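Local coordinates for protein acetone carboxylase alpha subunit (Xanthobacter autotrophicus Py2, PDB 5M45) that belongs to the hydantoinase B/oxoprolinase family and forms the alpha subunit of a six-chain enzyme assembly, with manganese bound in this chain, at residues E22-H27 and N126-P131; N58-R63 and W261-E266; G385-P390 and H402-A407; Q713-F718 and E747-P752. All blocks are in the same frame, centred on the assembly; numbering follows the deposited sequence.

Contact 1 of 4, residues E22-H27 and N126-P131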
loop_
_atom_site.group_PDB
_atom_site.type_symbol
_atom_site.label_atom_id
_atom_site.label_comp_id
_atom_site.label_asym_id
_atom_site.label_seq_id
_atom_site.Cartn_x
_atom_site.Cartn_y
_atom_site.Cartn_z
ATOM N N GLU A 22 -3.167 21.715 30.120
ATOM C CA GLU A 22 -2.558 22.098 28.848
ATOM C C GLU A 22 -2.964 21.114 27.743
ATOM O O GLU A 22 -3.139 19.917 28.003
ATOM C CB GLU A 22 -1.040 22.102 28.969
ATOM C CG GLU A 22 -0.467 23.179 29.882
ATOM C CD GLU A 22 1.022 22.978 30.063
ATOM O OE1 GLU A 22 1.426 21.915 30.636
ATOM O OE2 GLU A 22 1.795 23.849 29.598
ATOM N N THR A 23 -3.086 21.600 26.516
ATOM C CA THR A 23 -3.081 20.676 25.351
ATOM C C THR A 23 -1.695 19.998 25.208
ATOM O O THR A 23 -0.687 20.478 25.750
ATOM C CB THR A 23 -3.406 21.392 23.993
ATOM O OG1 THR A 23 -2.364 22.333 23.652
ATOM C CG2 THR A 23 -4.752 22.117 24.066
ATOM N N LEU A 24 -1.666 18.891 24.479
ATOM C CA LEU A 24 -0.373 18.232 24.147
ATOM C C LEU A 24 0.647 19.207 23.547
ATOM O O LEU A 24 1.814 19.222 23.963
ATOM C CB LEU A 24 -0.587 17.031 23.223
ATOM C CG LEU A 24 -1.242 15.781 23.807
ATOM C CD1 LEU A 24 -1.665 14.864 22.663
ATOM C CD2 LEU A 24 -0.326 15.033 24.761
ATOM N N LYS A 25 0.215 20.020 22.587
ATOM C CA LYS A 25 1.121 20.978 21.916
ATOM C C LYS A 25 1.571 22.108 22.858
ATOM O O LYS A 25 2.746 22.453 22.862
ATOM C CB LYS A 25 0.485 21.562 20.635
ATOM C CG LYS A 25 1.433 22.503 19.875
ATOM C CD LYS A 25 0.951 22.840 18.477
ATOM C CE LYS A 25 1.690 24.036 17.851
ATOM N NZ LYS A 25 3.172 23.850 17.903
ATOM N N GLU A 26 0.648 22.659 23.660
ATOM C CA GLU A 26 0.989 23.696 24.659
ATOM C C GLU A 26 2.053 23.180 25.634
ATOM O O GLU A 26 3.038 23.895 25.926
ATOM C CB GLU A 26 -0.249 24.167 25.439
ATOM C CG GLU A 26 -1.145 25.137 24.660
ATOM C CD GLU A 26 -2.529 25.339 25.272
ATOM O OE1 GLU A 26 -2.855 24.645 26.280
ATOM O OE2 GLU A 26 -3.271 26.198 24.709
ATOM N N HIS A 27 1.859 21.940 26.102
ATOM C CA HIS A 27 2.745 21.285 27.046
ATOM C C HIS A 27 4.166 21.102 26.461
ATOM O O HIS A 27 5.160 21.548 27.033
ATOM C CB HIS A 27 2.123 19.936 27.448
ATOM C CG HIS A 27 2.869 19.189 28.520
ATOM N ND1 HIS A 27 2.921 19.622 29.833
ATOM C CD2 HIS A 27 3.542 18.016 28.491
ATOM C CE1 HIS A 27 3.594 18.748 30.556
ATOM N NE2 HIS A 27 3.985 17.768 29.766
ATOM N N ASN A 126 -2.061 18.044 15.784
ATOM C CA ASN A 126 -3.372 18.205 16.417
ATOM C C ASN A 126 -4.262 16.960 16.301
ATOM O O ASN A 126 -5.494 17.051 16.094
ATOM C CB ASN A 126 -4.071 19.471 15.925
ATOM C CG ASN A 126 -5.155 19.970 16.892
ATOM O OD1 ASN A 126 -5.291 19.490 17.999
ATOM N ND2 ASN A 126 -5.896 20.976 16.461
ATOM N N TRP A 127 -3.639 15.805 16.504
ATOM C CA TRP A 127 -4.361 14.569 16.749
ATOM C C TRP A 127 -5.330 14.706 17.938
ATOM O O TRP A 127 -6.350 14.008 17.982
ATOM C CB TRP A 127 -3.398 13.413 17.024
ATOM C CG TRP A 127 -3.200 12.403 15.920
ATOM C CD1 TRP A 127 -3.348 11.051 16.052
ATOM C CD2 TRP A 127 -2.777 12.625 14.572
ATOM N NE1 TRP A 127 -3.080 10.418 14.869
ATOM C CE2 TRP A 127 -2.698 11.343 13.940
ATOM C CE3 TRP A 127 -2.472 13.751 13.821
ATOM C CZ2 TRP A 127 -2.330 11.176 12.603
ATOM C CZ3 TRP A 127 -2.083 13.586 12.472
ATOM C CH2 TRP A 127 -2.030 12.292 11.886
ATOM N N GLU A 128 -5.002 15.582 18.905
ATOM C CA GLU A 128 -5.894 15.809 20.059
ATOM C C GLU A 128 -7.304 16.255 19.633
ATOM O O GLU A 128 -8.284 15.773 20.213
ATOM C CB GLU A 128 -5.259 16.839 21.035
ATOM C CG GLU A 128 -6.073 17.176 22.274
ATOM C CD GLU A 128 -5.266 17.941 23.333
ATOM O OE1 GLU A 128 -4.009 18.075 23.140
ATOM O OE2 GLU A 128 -5.884 18.412 24.342
ATOM N N ALA A 129 -7.419 17.127 18.639
ATOM C CA ALA A 129 -8.731 17.583 18.172
ATOM C C ALA A 129 -9.376 16.601 17.173
ATOM O O ALA A 129 -10.588 16.528 17.141
ATOM C CB ALA A 129 -8.645 18.979 17.555
ATOM N N ASN A 130 -8.582 15.892 16.356
ATOM C CA ASN A 130 -9.095 14.889 15.401
ATOM C C ASN A 130 -7.902 13.983 15.000
ATOM O O ASN A 130 -6.893 14.524 14.494
ATOM C CB ASN A 130 -9.687 15.613 14.196
ATOM C CG ASN A 130 -10.136 14.685 13.067
ATOM O OD1 ASN A 130 -9.804 13.534 12.996
ATOM N ND2 ASN A 130 -10.909 15.232 12.156
ATOM N N PRO A 131 -7.966 12.656 15.212
ATOM C CA PRO A 131 -9.179 11.882 15.591
ATOM C C PRO A 131 -9.477 11.773 17.075
ATOM O O PRO A 131 -10.386 11.012 17.447
ATOM C CB PRO A 131 -8.861 10.486 15.049
ATOM C CG PRO A 131 -7.347 10.407 15.228
ATOM C CD PRO A 131 -6.834 11.777 14.906
HETATM O O HOH W 1 -2.431 19.156 21.198
#
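The polar link between Leu-24 and Glu-128 is a single direct hydrogen bond: Leu-24 N gives its hydrogen to Glu-128 OE1 at 2.8 Å. The bond is nearly straight, with an N-H...O angle of 164°, and it uses the syn lone pair of OE1. The same oxygen is gripped a second time through water, which stands 2.7 Å from Glu-128 OE1 and 3.1 Å from Lys-25 N, donating to the first and accepting from the second. One carboxylate oxygen thus serves two successive backbone N-H groups, that of Leu-24 directly and that of Lys-25 through the water, while Glu-128 OE2 accepts from Ile-17 N. With CG anti to the backbone N (chi1 180°) and the chain extended beyond it, Glu-128 spans the gap to helix 24-38.

Those N-H groups belong to the first turn of the helix, whose start is a capping box. Thr-23 OG1 accepts from Glu-26 N at 3.0 Å, and Thr-23 N in return donates to Glu-26 OE1 at 3.1 Å. The negative charge of Glu-128 therefore faces a helix N terminus, where the helix dipole would be expected to stabilise it.

Thr-23 and Leu-24 also make van der Waals contacts with the carboxylate. The Thr-23 side chain crosses that of Glu-128 at about a right angle, and Thr-23 CB lies 3.5 Å from Glu-128 OE1. Leu-24 CB reaches the same Glu-128 OE1 at 3.6 Å, and beyond it the leucine packs on Ile-123, Leu-166 and Trp-169. Next to Glu-128, the Trp-127 ring makes an edge-to-face pair with His-218 of the second subunit, another copy of this protein.

Contact 2 of 4, residues N58-R63 and W261-E266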
loop_
_atom_site.group_PDB
_atom_site.type_symbol
_atom_site.label_atom_id
_atom_site.label_comp_id
_atom_site.label_asym_id
_atom_site.label_seq_id
_atom_site.Cartn_x
_atom_site.Cartn_y
_atom_site.Cartn_z
ATOM N N ASN A 58 14.923 6.135 43.475
ATOM C CA ASN A 58 15.491 4.822 43.159
ATOM C C ASN A 58 14.411 3.732 43.100
ATOM O O ASN A 58 14.502 2.824 42.265
ATOM C CB ASN A 58 16.569 4.414 44.187
ATOM C CG ASN A 58 17.177 3.048 43.883
ATOM O OD1 ASN A 58 16.953 2.053 44.591
ATOM N ND2 ASN A 58 17.930 2.985 42.809
ATOM N N LYS A 59 13.400 3.824 43.967
ATOM C CA LYS A 59 12.336 2.849 43.953
ATOM C C LYS A 59 11.506 2.907 42.650
ATOM O O LYS A 59 11.151 1.865 42.082
ATOM C CB LYS A 59 11.427 2.995 45.182
ATOM C CG LYS A 59 10.301 1.963 45.192
ATOM C CD LYS A 59 9.715 1.674 46.573
ATOM C CE LYS A 59 9.016 2.842 47.216
ATOM N NZ LYS A 59 7.763 2.299 47.933
ATOM N N LEU A 60 11.179 4.124 42.205
ATOM C CA LEU A 60 10.474 4.291 40.941
ATOM C C LEU A 60 11.340 3.781 39.782
ATOM O O LEU A 60 10.834 3.099 38.870
ATOM C CB LEU A 60 10.089 5.745 40.709
ATOM C CG LEU A 60 9.093 6.366 41.679
ATOM C CD1 LEU A 60 9.058 7.866 41.490
ATOM C CD2 LEU A 60 7.717 5.829 41.414
ATOM N N PHE A 61 12.629 4.125 39.800
ATOM C CA PHE A 61 13.576 3.637 38.757
ATOM C C PHE A 61 13.570 2.099 38.662
ATOM O O PHE A 61 13.413 1.525 37.594
ATOM C CB PHE A 61 14.997 4.165 39.025
ATOM C CG PHE A 61 16.081 3.474 38.232
ATOM C CD1 PHE A 61 16.322 3.810 36.912
ATOM C CD2 PHE A 61 16.883 2.497 38.831
ATOM C CE1 PHE A 61 17.318 3.157 36.183
ATOM C CE2 PHE A 61 17.864 1.851 38.124
ATOM C CZ PHE A 61 18.089 2.170 36.795
ATOM N N SER A 62 13.729 1.459 39.813
ATOM C CA SER A 62 13.837 0.011 39.921
ATOM C C SER A 62 12.565 -0.679 39.434
ATOM O O SER A 62 12.628 -1.560 38.577
ATOM C CB SER A 62 14.178 -0.373 41.368
ATOM O OG SER A 62 14.093 -1.783 41.600
ATOM N N ARG A 63 11.404 -0.240 39.935
ATOM C CA ARG A 63 10.144 -0.868 39.538
ATOM C C ARG A 63 9.793 -0.703 38.057
ATOM O O ARG A 63 9.347 -1.650 37.416
ATOM C CB ARG A 63 8.983 -0.374 40.430
ATOM C CG ARG A 63 9.008 -0.992 41.803
ATOM C CD ARG A 63 7.695 -0.782 42.541
ATOM N NE ARG A 63 6.573 -1.573 42.005
ATOM C CZ ARG A 63 5.299 -1.416 42.388
ATOM N NH1 ARG A 63 4.933 -0.511 43.295
ATOM N NH2 ARG A 63 4.363 -2.183 41.866
ATOM N N TRP A 261 4.980 12.143 38.560
ATOM C CA TRP A 261 4.999 13.331 37.668
ATOM C C TRP A 261 6.364 14.044 37.698
ATOM O O TRP A 261 6.886 14.453 36.638
ATOM C CB TRP A 261 3.822 14.256 38.009
ATOM C CG TRP A 261 3.514 15.381 37.025
ATOM C CD1 TRP A 261 3.643 16.725 37.243
ATOM C CD2 TRP A 261 3.005 15.248 35.689
ATOM N NE1 TRP A 261 3.263 17.422 36.116
ATOM C CE2 TRP A 261 2.860 16.545 35.156
ATOM C CE3 TRP A 261 2.656 14.163 34.894
ATOM C CZ2 TRP A 261 2.392 16.783 33.867
ATOM C CZ3 TRP A 261 2.175 14.396 33.601
ATOM C CH2 TRP A 261 2.037 15.700 33.114
ATOM N N LYS A 262 6.974 14.151 38.871
ATOM C CA LYS A 262 8.366 14.649 38.944
ATOM C C LYS A 262 9.387 13.747 38.234
ATOM O O LYS A 262 10.201 14.253 37.456
ATOM C CB LYS A 262 8.796 14.933 40.382
ATOM C CG LYS A 262 8.000 16.126 40.910
ATOM C CD LYS A 262 8.611 16.783 42.117
ATOM C CE LYS A 262 8.292 16.045 43.388
ATOM N NZ LYS A 262 7.670 16.885 44.453
ATOM N N PHE A 263 9.319 12.437 38.491
ATOM C CA PHE A 263 10.241 11.473 37.884
ATOM C C PHE A 263 10.184 11.502 36.355
ATOM O O PHE A 263 11.228 11.386 35.675
ATOM C CB PHE A 263 9.914 10.058 38.370
ATOM C CG PHE A 263 10.893 9.015 37.930
ATOM C CD1 PHE A 263 12.100 8.825 38.607
ATOM C CD2 PHE A 263 10.611 8.186 36.840
ATOM C CE1 PHE A 263 13.009 7.825 38.208
ATOM C CE2 PHE A 263 11.504 7.190 36.454
ATOM C CZ PHE A 263 12.698 7.005 37.131
ATOM N N ALA A 264 8.969 11.656 35.815
ATOM C CA ALA A 264 8.749 11.589 34.385
ATOM C C ALA A 264 9.508 12.673 33.569
ATOM O O ALA A 264 9.720 12.450 32.370
ATOM C CB ALA A 264 7.266 11.626 34.069
ATOM N N TYR A 265 9.913 13.782 34.203
ATOM C CA TYR A 265 10.768 14.802 33.575
ATOM C C TYR A 265 12.201 14.824 34.125
ATOM O O TYR A 265 13.163 14.984 33.351
ATOM C CB TYR A 265 10.076 16.192 33.604
ATOM C CG TYR A 265 8.718 16.115 32.962
ATOM C CD1 TYR A 265 7.618 15.702 33.691
ATOM C CD2 TYR A 265 8.539 16.376 31.617
ATOM C CE1 TYR A 265 6.355 15.575 33.114
ATOM C CE2 TYR A 265 7.281 16.252 31.019
ATOM C CZ TYR A 265 6.199 15.862 31.787
ATOM O OH TYR A 265 4.953 15.718 31.219
ATOM N N GLU A 266 12.368 14.606 35.432
ATOM C CA GLU A 266 13.703 14.568 36.036
ATOM C C GLU A 266 14.578 13.456 35.432
ATOM O O GLU A 266 15.780 13.668 35.252
ATOM C CB GLU A 266 13.657 14.418 37.559
ATOM C CG GLU A 266 13.059 15.612 38.318
ATOM C CD GLU A 266 13.173 15.494 39.838
ATOM O OE1 GLU A 266 14.085 14.755 40.332
ATOM O OE2 GLU A 266 12.333 16.156 40.557
#
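Leu-60 and Phe-263 pass each other side by side, running in opposite directions between helices 54-75 and 257-282. The evidence lies at both ends of the pair. Near the backbone of Leu-60, its CB stands over the centre of the Phe-263 ring, 4.3 Å from the centroid and 10° off the ring normal, a CH-pi contact on the face. Near the backbone of Phe-263, the tip of the leucine has arrived instead, with Leu-60 CD1 3.9 Å from Phe-263 CB. Each side chain thus lies along the other, and the nearest alpha carbons, those of Leu-60 and Phe-263, are 7.8 Å apart.

Phe-263 extends with CG anti to its backbone N (chi1 -173°), and this carries the end of the ring to the next residue of the facing helix. There Phe-263 CZ meets Phe-61 CA at 3.8 Å, obliquely to the ring. Phe-61 CB follows at 4.1 Å from Phe-263 CZ, but the Phe-61 ring itself turns off the interface. No hydrogen bond joins the two segments, and the contact is wholly apolar helix-helix packing.

Tyr-57 meets the Phe-263 ring edge-to-face, and Leu-49 of helix 48-52 touches both Leu-60 and Phe-263. Val-251 of helix 227-255 packs on Leu-60, whereas Leu-103 of strand 101-104 lies against both phenylalanines, so the helix pair is closed in by two further helices and a strand at the edge of its sheet within this chain.

Contact 3 of 4, residues G385-P390 and H402-A407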
loop_
_atom_site.group_PDB
_atom_site.type_symbol
_atom_site.label_atom_id
_atom_site.label_comp_id
_atom_site.label_asym_id
_atom_site.label_seq_id
_atom_site.Cartn_x
_atom_site.Cartn_y
_atom_site.Cartn_z
ATOM N N GLY A 385 18.287 17.452 1.950
ATOM C CA GLY A 385 18.516 16.873 0.622
ATOM C C GLY A 385 19.520 15.735 0.519
ATOM O O GLY A 385 19.548 15.041 -0.517
ATOM N N THR A 386 20.354 15.560 1.547
ATOM C CA THR A 386 21.248 14.413 1.654
ATOM C C THR A 386 20.444 13.130 1.893
ATOM O O THR A 386 19.248 13.166 2.232
ATOM C CB THR A 386 22.297 14.598 2.782
ATOM O OG1 THR A 386 21.609 14.783 4.028
ATOM C CG2 THR A 386 23.225 15.828 2.521
ATOM N N TRP A 387 21.097 11.981 1.743
ATOM C CA TRP A 387 20.413 10.689 1.958
ATOM C C TRP A 387 19.910 10.494 3.396
ATOM O O TRP A 387 18.904 9.790 3.593
ATOM C CB TRP A 387 21.290 9.492 1.511
ATOM C CG TRP A 387 22.547 9.273 2.371
ATOM C CD1 TRP A 387 23.833 9.699 2.099
ATOM C CD2 TRP A 387 22.601 8.576 3.605
ATOM N NE1 TRP A 387 24.678 9.286 3.116
ATOM C CE2 TRP A 387 23.943 8.596 4.046
ATOM C CE3 TRP A 387 21.641 7.902 4.385
ATOM C CZ2 TRP A 387 24.346 7.962 5.239
ATOM C CZ3 TRP A 387 22.041 7.306 5.567
ATOM C CH2 TRP A 387 23.376 7.326 5.984
ATOM N N MET A 388 20.611 11.078 4.383
ATOM C CA MET A 388 20.205 11.043 5.796
ATOM C C MET A 388 19.135 12.093 6.209
ATOM O O MET A 388 18.612 12.019 7.307
ATOM C CB MET A 388 21.412 11.093 6.764
ATOM C CG MET A 388 22.205 12.400 6.793
ATOM S SD MET A 388 23.547 12.520 5.599
ATOM C CE MET A 388 24.750 11.406 6.345
ATOM N N ASN A 389 18.811 13.049 5.335
ATOM C CA ASN A 389 17.730 14.047 5.598
ATOM C C ASN A 389 17.096 14.437 4.248
ATOM O O ASN A 389 17.242 15.565 3.785
ATOM C CB ASN A 389 18.293 15.240 6.371
ATOM C CG ASN A 389 17.239 16.232 6.834
ATOM O OD1 ASN A 389 15.996 15.951 6.871
ATOM N ND2 ASN A 389 17.704 17.430 7.170
ATOM N N PRO A 390 16.402 13.478 3.605
ATOM C CA PRO A 390 15.927 13.729 2.241
ATOM C C PRO A 390 14.839 14.762 2.156
ATOM O O PRO A 390 14.105 14.975 3.121
ATOM C CB PRO A 390 15.401 12.364 1.765
ATOM C CG PRO A 390 15.925 11.361 2.738
ATOM C CD PRO A 390 16.120 12.075 4.037
ATOM N N HIS A 402 21.468 -0.302 5.004
ATOM C CA HIS A 402 22.654 -0.400 4.088
ATOM C C HIS A 402 23.548 0.847 4.183
ATOM O O HIS A 402 24.785 0.754 4.333
ATOM C CB HIS A 402 22.172 -0.577 2.660
ATOM C CG HIS A 402 23.233 -0.917 1.661
ATOM N ND1 HIS A 402 24.104 -1.967 1.821
ATOM C CD2 HIS A 402 23.525 -0.367 0.457
ATOM C CE1 HIS A 402 24.903 -2.046 0.767
ATOM N NE2 HIS A 402 24.567 -1.085 -0.080
ATOM N N PHE A 403 22.881 2.016 4.150
ATOM C CA PHE A 403 23.565 3.301 4.334
ATOM C C PHE A 403 23.839 3.617 5.792
ATOM O O PHE A 403 24.949 4.042 6.152
ATOM C CB PHE A 403 22.743 4.441 3.679
ATOM C CG PHE A 403 22.804 4.476 2.149
ATOM C CD1 PHE A 403 23.393 3.447 1.376
ATOM C CD2 PHE A 403 22.261 5.566 1.490
ATOM C CE1 PHE A 403 23.423 3.539 -0.016
ATOM C CE2 PHE A 403 22.287 5.658 0.118
ATOM C CZ PHE A 403 22.863 4.637 -0.645
ATOM N N LEU A 404 22.840 3.426 6.645
ATOM C CA LEU A 404 22.961 3.799 8.067
ATOM C C LEU A 404 24.160 3.140 8.784
ATOM O O LEU A 404 24.971 3.826 9.397
ATOM C CB LEU A 404 21.653 3.454 8.837
ATOM C CG LEU A 404 20.381 4.281 8.518
ATOM C CD1 LEU A 404 19.166 3.697 9.233
ATOM C CD2 LEU A 404 20.545 5.743 8.913
ATOM N N VAL A 405 24.264 1.804 8.684
ATOM C CA VAL A 405 25.331 1.060 9.405
ATOM C C VAL A 405 26.726 1.375 8.834
ATOM O O VAL A 405 27.739 1.233 9.552
ATOM C CB VAL A 405 25.108 -0.473 9.433
ATOM C CG1 VAL A 405 23.728 -0.818 9.970
ATOM C CG2 VAL A 405 25.320 -1.105 8.071
ATOM N N SER A 406 26.758 1.825 7.565
ATOM C CA SER A 406 27.988 2.152 6.865
ATOM C C SER A 406 28.494 3.578 7.216
ATOM O O SER A 406 29.686 3.851 7.116
ATOM C CB SER A 406 27.764 2.030 5.339
ATOM O OG SER A 406 27.465 0.694 4.928
ATOM N N ALA A 407 27.589 4.468 7.628
ATOM C CA ALA A 407 27.957 5.796 8.142
ATOM C C ALA A 407 28.293 5.795 9.636
ATOM O O ALA A 407 29.234 6.471 10.050
ATOM C CB ALA A 407 26.823 6.775 7.862
#
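Trp-387 is the residue through which the loop 385-390 meets Phe-403, Leu-404 and Ala-407 of helix 401-422. The loop opens at Gly-385, whose positive phi (101°) suits glycine and whose N donates to Asn-389 O at 2.8 Å, closing the ends together. From Thr-386 a type I beta turn runs to Asn-389, and Asn-389 N returns to Thr-386 O at 3.1 Å.

Trp-387, second in that turn, holds CG between its backbone N and carbonyl carbon (chi1 67°), which directs the indole at the helix. Phe-403 CB lies over the six-membered ring, 3.7 Å from its centroid, and is only 3.5 Å from Trp-387 CZ3. The Phe-403 ring turns its edge to the indole face in a T-shaped pair, its centroid 5.1 Å from that of the five-membered ring and the planes at 74°. At the indole edge, near its plane, Ala-407 CB touches Trp-387 CZ2 at 3.8 Å and Leu-404 CD2 approaches Trp-387 CZ3 at 4.0 Å. Met-388 then folds its CE against the opposite indole face, leaving the ring clamped from both sides. Asn-389 ND2 donates to Leu-382 O and to Glu-776, the C-terminal residue.

Met-316 of strand 313-324 touches both Trp-387 and Phe-403. Val-294 and Val-296 of strand 286-297 line Phe-403, and Phe-352 of helix 349-361 packs on Met-388, Leu-404 and Ala-407, placing the contact between helices and the four-stranded mixed sheet.

Contact 4 of 4, residues Q713-F718 and E747-P752; sequences QVRQMF and EEIGVP
Helix 712-724 is packed at Arg-715 and Gln-716 by Ile-749, which lies in the loop that comes after helix 726-735. The isoleucine reaches the helix by its longer branch: CG1 is anti to the carbonyl carbon (chi1 -61°) and the chain continues outward, an extended branch that lays the terminal methyl on the peptide joining Arg-715 to Gln-716. Ile-749 CD1 is 3.5 Å from Gln-716 N and 3.6 Å from Arg-715 C. Ile-749 CD1 also lies 3.9 Å from Arg-715 CB.

The other branch meets the arginine's far end, with Ile-749 CG2 3.9 Å from Arg-715 NH1, oblique to the guanidinium. The arginine and the isoleucine run antiparallel alongside one another, and the arginine chain bends at chi3 (-88°). Water bridges the polar atoms beside this packing: it accepts from Arg-715 NH1 at 2.7 Å and donates to Ile-749 O at 2.8 Å. Arg-715 NE is held by Ala-710 O, and Gln-716 NE2 by Glu-746 OE2.

Arg-715 also packs on an aromatic side chain from the chain of another protein in the assembly. The whole is loop-on-helix packing, an isoleucine laid on the helix flank with a water bridge at its margin.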
loop_
_atom_site.group_PDB
_atom_site.type_symbol
_atom_site.label_atom_id
_atom_site.label_comp_id
_atom_site.label_asym_id
_atom_site.label_seq_id
_atom_site.Cartn_x
_atom_site.Cartn_y
_atom_site.Cartn_z
ATOM N N GLN A 713 30.573 5.965 -11.248
ATOM C CA GLN A 713 30.114 5.917 -9.863
ATOM C C GLN A 713 30.930 6.836 -8.924
ATOM O O GLN A 713 30.346 7.451 -8.038
ATOM C CB GLN A 713 30.038 4.472 -9.323
ATOM C CG GLN A 713 31.358 3.732 -9.124
ATOM C CD GLN A 713 32.000 3.182 -10.388
ATOM O OE1 GLN A 713 31.484 3.277 -11.501
ATOM N NE2 GLN A 713 33.155 2.596 -10.220
ATOM N N VAL A 714 32.239 6.965 -9.151
ATOM C CA VAL A 714 33.065 7.884 -8.369
ATOM C C VAL A 714 32.708 9.365 -8.689
ATOM O O VAL A 714 32.492 10.194 -7.785
ATOM C CB VAL A 714 34.565 7.609 -8.593
ATOM C CG1 VAL A 714 35.436 8.646 -7.886
ATOM C CG2 VAL A 714 34.933 6.222 -8.102
ATOM N N ARG A 715 32.611 9.685 -9.975
ATOM C CA ARG A 715 32.264 11.062 -10.378
ATOM C C ARG A 715 30.863 11.489 -9.935
ATOM O O ARG A 715 30.690 12.637 -9.530
ATOM C CB ARG A 715 32.439 11.236 -11.869
ATOM C CG ARG A 715 33.913 11.176 -12.235
ATOM C CD ARG A 715 34.141 11.431 -13.691
ATOM N NE ARG A 715 34.040 10.154 -14.384
ATOM C CZ ARG A 715 33.334 9.925 -15.468
ATOM N NH1 ARG A 715 32.643 10.877 -16.074
ATOM N NH2 ARG A 715 33.348 8.712 -15.964
ATOM N N GLN A 716 29.880 10.600 -10.019
ATOM C CA GLN A 716 28.526 10.946 -9.561
ATOM C C GLN A 716 28.519 11.260 -8.059
ATOM O O GLN A 716 27.866 12.238 -7.649
ATOM C CB GLN A 716 27.526 9.823 -9.869
ATOM C CG GLN A 716 26.074 10.206 -9.661
ATOM C CD GLN A 716 25.651 10.181 -8.182
ATOM O OE1 GLN A 716 26.201 9.428 -7.374
ATOM N NE2 GLN A 716 24.664 11.009 -7.839
ATOM N N MET A 717 29.240 10.472 -7.265
ATOM C CA MET A 717 29.341 10.703 -5.805
ATOM C C MET A 717 29.887 12.107 -5.456
ATOM O O MET A 717 29.248 12.852 -4.685
ATOM C CB MET A 717 30.186 9.611 -5.145
ATOM C CG MET A 717 30.265 9.686 -3.630
ATOM S SD MET A 717 31.667 8.769 -2.917
ATOM C CE MET A 717 33.039 9.934 -3.197
ATOM N N PHE A 718 31.023 12.468 -6.040
ATOM C CA PHE A 718 31.573 13.830 -5.847
ATOM C C PHE A 718 30.636 14.914 -6.380
ATOM O O PHE A 718 30.361 15.886 -5.662
ATOM C CB PHE A 718 32.987 13.969 -6.449
ATOM C CG PHE A 718 34.059 13.243 -5.648
ATOM C CD1 PHE A 718 34.410 13.677 -4.368
ATOM C CD2 PHE A 718 34.695 12.117 -6.156
ATOM C CE1 PHE A 718 35.396 13.026 -3.647
ATOM C CE2 PHE A 718 35.658 11.439 -5.421
ATOM C CZ PHE A 718 36.023 11.917 -4.169
ATOM N N GLU A 747 25.393 16.350 -14.709
ATOM C CA GLU A 747 24.780 16.120 -16.027
ATOM C C GLU A 747 25.788 15.726 -17.093
ATOM O O GLU A 747 25.383 15.174 -18.092
ATOM C CB GLU A 747 24.025 17.354 -16.535
ATOM C CG GLU A 747 22.838 17.779 -15.683
ATOM C CD GLU A 747 23.209 18.667 -14.470
ATOM O OE1 GLU A 747 24.413 18.968 -14.179
ATOM O OE2 GLU A 747 22.243 19.032 -13.769
ATOM N N GLU A 748 27.071 16.004 -16.918
ATOM C CA GLU A 748 28.035 15.675 -17.966
ATOM C C GLU A 748 28.556 14.245 -17.867
ATOM O O GLU A 748 29.282 13.808 -18.740
ATOM C CB GLU A 748 29.200 16.698 -17.992
ATOM C CG GLU A 748 28.804 18.046 -18.621
ATOM C CD GLU A 748 29.952 19.089 -18.631
ATOM O OE1 GLU A 748 29.685 20.232 -19.059
ATOM O OE2 GLU A 748 31.088 18.772 -18.167
ATOM N N ILE A 749 28.168 13.506 -16.840
ATOM C CA ILE A 749 28.716 12.154 -16.628
ATOM C C ILE A 749 28.127 11.120 -17.627
ATOM O O ILE A 749 28.809 10.187 -18.010
ATOM C CB ILE A 749 28.535 11.712 -15.148
ATOM C CG1 ILE A 749 29.299 12.678 -14.218
ATOM C CG2 ILE A 749 29.007 10.269 -14.907
ATOM C CD1 ILE A 749 28.867 12.585 -12.755
ATOM N N GLY A 750 26.875 11.296 -18.027
ATOM C CA GLY A 750 26.198 10.373 -18.926
ATOM C C GLY A 750 25.310 9.330 -18.258
ATOM O O GLY A 750 24.926 8.340 -18.897
ATOM N N VAL A 751 24.963 9.541 -16.992
ATOM C CA VAL A 751 24.049 8.641 -16.283
ATOM C C VAL A 751 22.772 9.421 -16.005
ATOM O O VAL A 751 22.806 10.648 -15.993
ATOM C CB VAL A 751 24.647 8.095 -14.970
ATOM C CG1 VAL A 751 25.828 7.182 -15.264
ATOM C CG2 VAL A 751 25.079 9.195 -14.021
ATOM N N PRO A 752 21.659 8.720 -15.740
ATOM C CA PRO A 752 20.444 9.457 -15.317
ATOM C C PRO A 752 20.636 10.269 -14.026
ATOM O O PRO A 752 21.315 9.809 -13.120
ATOM C CB PRO A 752 19.407 8.349 -15.107
ATOM C CG PRO A 752 19.949 7.139 -15.792
ATOM C CD PRO A 752 21.434 7.256 -15.762
HETATM O O HOH W 2 31.513 9.469 -18.075
#

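Contacts 2 and 3 are buried and apolar between their segments, both built round an aromatic ring: two long helices in contact 2, a turn and a helix in contact 3. Contacts 1 and 4 are partly buried and bring water into the interface, with a carboxylate at a helix start in the first and an arginine beside an isoleucine in the second. Contacts 1 and 2 touch, since His-27 NE2 and Tyr-265 OH are 2.7 Å apart, a probable hydrogen bond. Contacts 3 and 4, whose nearest atoms are about 9 Å apart, both pack on strand 313-324. Contact 3 lies closest to the chain's centre, whereas contacts 2 and 4 occupy opposite sides of it.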